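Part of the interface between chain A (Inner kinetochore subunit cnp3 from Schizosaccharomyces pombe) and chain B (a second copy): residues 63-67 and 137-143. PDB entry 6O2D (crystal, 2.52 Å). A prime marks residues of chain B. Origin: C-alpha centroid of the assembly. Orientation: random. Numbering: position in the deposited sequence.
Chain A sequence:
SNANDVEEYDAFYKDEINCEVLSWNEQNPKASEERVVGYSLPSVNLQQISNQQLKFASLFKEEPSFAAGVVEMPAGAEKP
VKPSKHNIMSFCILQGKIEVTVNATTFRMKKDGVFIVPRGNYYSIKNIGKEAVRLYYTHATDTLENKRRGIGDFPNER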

# COMPACT_ATOMS: atom_id res chain seq x y z
N GLU A 63 -13.85 -1.23 2.73
CA GLU A 63 -14.66 -2.01 1.81
C GLU A 63 -15.33 -1.10 0.79
O GLU A 63 -15.79 0.00 1.13
N PRO A 64 -15.38 -1.51 -0.48
CA PRO A 64 -14.78 -2.71 -1.11
C PRO A 64 -13.47 -2.44 -1.86
O PRO A 64 -12.94 -3.35 -2.52
N SER A 65 -12.97 -1.20 -1.80
CA SER A 65 -11.90 -0.77 -2.70
C SER A 65 -10.49 -1.00 -2.16
O SER A 65 -9.56 -1.13 -2.96
N PHE A 66 -10.28 -1.02 -0.85
CA PHE A 66 -8.92 -1.04 -0.33
C PHE A 66 -8.81 -1.86 0.95
O PHE A 66 -9.73 -1.86 1.77
N ALA A 67 -7.68 -2.54 1.10
CA ALA A 67 -7.34 -3.24 2.33
C ALA A 67 -5.84 -3.19 2.53
O ALA A 67 -5.08 -3.04 1.56
N TYR B 137 4.14 5.01 0.20
CA TYR B 137 2.76 5.48 0.21
C TYR B 137 1.93 4.74 -0.83
O TYR B 137 2.43 4.31 -1.87
N THR B 138 0.64 4.59 -0.52
CA THR B 138 -0.35 4.15 -1.48
C THR B 138 -1.57 5.05 -1.32
O THR B 138 -1.91 5.43 -0.20
N HIS B 139 -2.22 5.38 -2.43
CA HIS B 139 -3.54 5.97 -2.36
C HIS B 139 -4.47 5.23 -3.31
O HIS B 139 -4.03 4.66 -4.32
N ALA B 140 -5.73 5.15 -2.91
CA ALA B 140 -6.74 4.38 -3.62
C ALA B 140 -8.07 5.11 -3.53
O ALA B 140 -8.32 5.89 -2.60
N THR B 141 -8.95 4.83 -4.49
CA THR B 141 -10.26 5.46 -4.51
C THR B 141 -11.27 4.47 -5.07
O THR B 141 -10.91 3.50 -5.75
N ASP B 142 -12.53 4.71 -4.74
CA ASP B 142 -13.63 3.82 -5.12
C ASP B 142 -14.23 4.35 -6.42
O ASP B 142 -15.03 5.28 -6.42
N THR B 143 -13.85 3.72 -7.54
CA THR B 143 -14.20 4.25 -8.85
C THR B 143 -15.70 4.20 -9.09
O THR B 143 -16.27 5.11 -9.72

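Side-chain directions here follow the CA-to-CB bond, and contacts are closest heavy-atom pairs within 4.5 Å. By these measures the contact between the two stretches is small, burying 243 Å² summed over both sides, and no hydrogen bond crosses it. It rests on van der Waals packing, with polar atoms of chain B lying against carbon atoms of chain A.

Glu63 opens the chain A stretch without taking part. Its CB points away from chain B, its side chain comes no nearer than 7.4 Å to that stretch, from Glu63 CB to Asp142′ OD2, and it is poorly ordered. Chi1 and chi2 are both m, a conformation to be read with caution given the high B factors.

Pro64 follows a cis peptide bond and its ring has a C-gamma endo pucker. Although its CB points sideways, the ring still reaches chain B: Pro64 CD lies 3.2 Å from Asp142′ OD2. The carbon next to the ring nitrogen thus meets a carboxylate oxygen at short range. Asp142′ also starts sideways, but its t rotamer (chi1 -164°) brings the carboxylate closer to chain A. The other oxygen, OD1, is engaged in capping the helix that follows, through a backbone N just past the stretch, so the two oxygens face different surroundings.

Ser65 points toward chain B and is buried, with 48 Å² covered by the opposing stretch. Ser65 CA is 5.5 Å from Asp142′ CA, a close backbone approach that leaves little room between the chains. Ser65 CB sits 3.8 Å from Asp142′ OD2 and 4.1 Å from Thr141′ O. The p rotamer (chi1 83°) does not give its hydroxyl a hydrogen bond across the contact. Thr141′ itself turns its CB away, and its OG1 is satisfied elsewhere in the structure; here it offers its backbone carbonyl.

Phe66, at the start of a strand, also points toward chain B. With chi1 at 176° (t) and chi2 at 80°, its ring extends along the chain B strand and meets two residues whose CB atoms point back toward chain A. Phe66 CD1 lies 4.0 Å from Ala140′ CB, an apolar contact, while Phe66 CE1 lies 3.8 Å from Thr138′ OG1, the threonine being in the p rotamer (chi1 73°). Both neighbours approach the ring obliquely. Between them, His139′ points away, as expected from the alternation of side chains along a strand.

Ala67 ends the stretch out of reach of chain B, its CB 9.4 Å from Ala140′ CB.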

# COMPACT_ATOMS: atom_id res chain seq x y z
CB GLU A 63 -15.73 -2.75 2.62
CG GLU A 63 -15.40 -4.05 3.41
CD GLU A 63 -14.55 -5.08 2.67
OE1 GLU A 63 -14.11 -4.95 1.49
OE2 GLU A 63 -14.22 -6.07 3.38
CB PRO A 64 -15.84 -3.13 -2.12
CG PRO A 64 -16.43 -1.82 -2.56
CD PRO A 64 -16.24 -0.79 -1.45
CB SER A 65 -12.08 0.71 -3.05
OG SER A 65 -11.54 1.54 -2.04
CB PHE A 66 -8.41 0.39 -0.07
CG PHE A 66 -7.04 0.45 0.57
CD1 PHE A 66 -5.90 0.30 -0.21
CD2 PHE A 66 -6.90 0.68 1.93
CE1 PHE A 66 -4.65 0.36 0.36
CE2 PHE A 66 -5.64 0.74 2.50
CZ PHE A 66 -4.52 0.59 1.72
CB ALA A 67 -7.82 -4.70 2.31
CB TYR B 137 2.66 6.99 -0.03
CG TYR B 137 2.83 7.44 -1.48
CD1 TYR B 137 1.77 7.44 -2.37
CD2 TYR B 137 4.06 7.90 -1.93
CE1 TYR B 137 1.93 7.84 -3.69
CE2 TYR B 137 4.24 8.33 -3.25
CZ TYR B 137 3.17 8.29 -4.12
OH TYR B 137 3.35 8.70 -5.43
CB THR B 138 -0.74 2.67 -1.28
OG1 THR B 138 -1.55 2.54 -0.12
CG2 THR B 138 0.51 1.79 -1.11
CB HIS B 139 -3.55 7.49 -2.65
CG HIS B 139 -3.04 7.87 -4.00
ND1 HIS B 139 -1.77 8.36 -4.21
CD2 HIS B 139 -3.64 7.87 -5.22
CE1 HIS B 139 -1.60 8.63 -5.49
NE2 HIS B 139 -2.72 8.34 -6.13
CB ALA B 140 -6.86 2.95 -3.05
CB THR B 141 -10.24 6.76 -5.32
OG1 THR B 141 -11.55 7.34 -5.35
CG2 THR B 141 -9.74 6.50 -6.75
CB ASP B 142 -14.67 3.75 -4.01
CG ASP B 142 -15.63 2.59 -4.18
OD1 ASP B 142 -16.32 2.52 -5.22
OD2 ASP B 142 -15.68 1.75 -3.26
CB THR B 143 -13.46 3.49 -9.94
OG1 THR B 143 -13.78 2.09 -9.85
CG2 THR B 143 -11.96 3.66 -9.77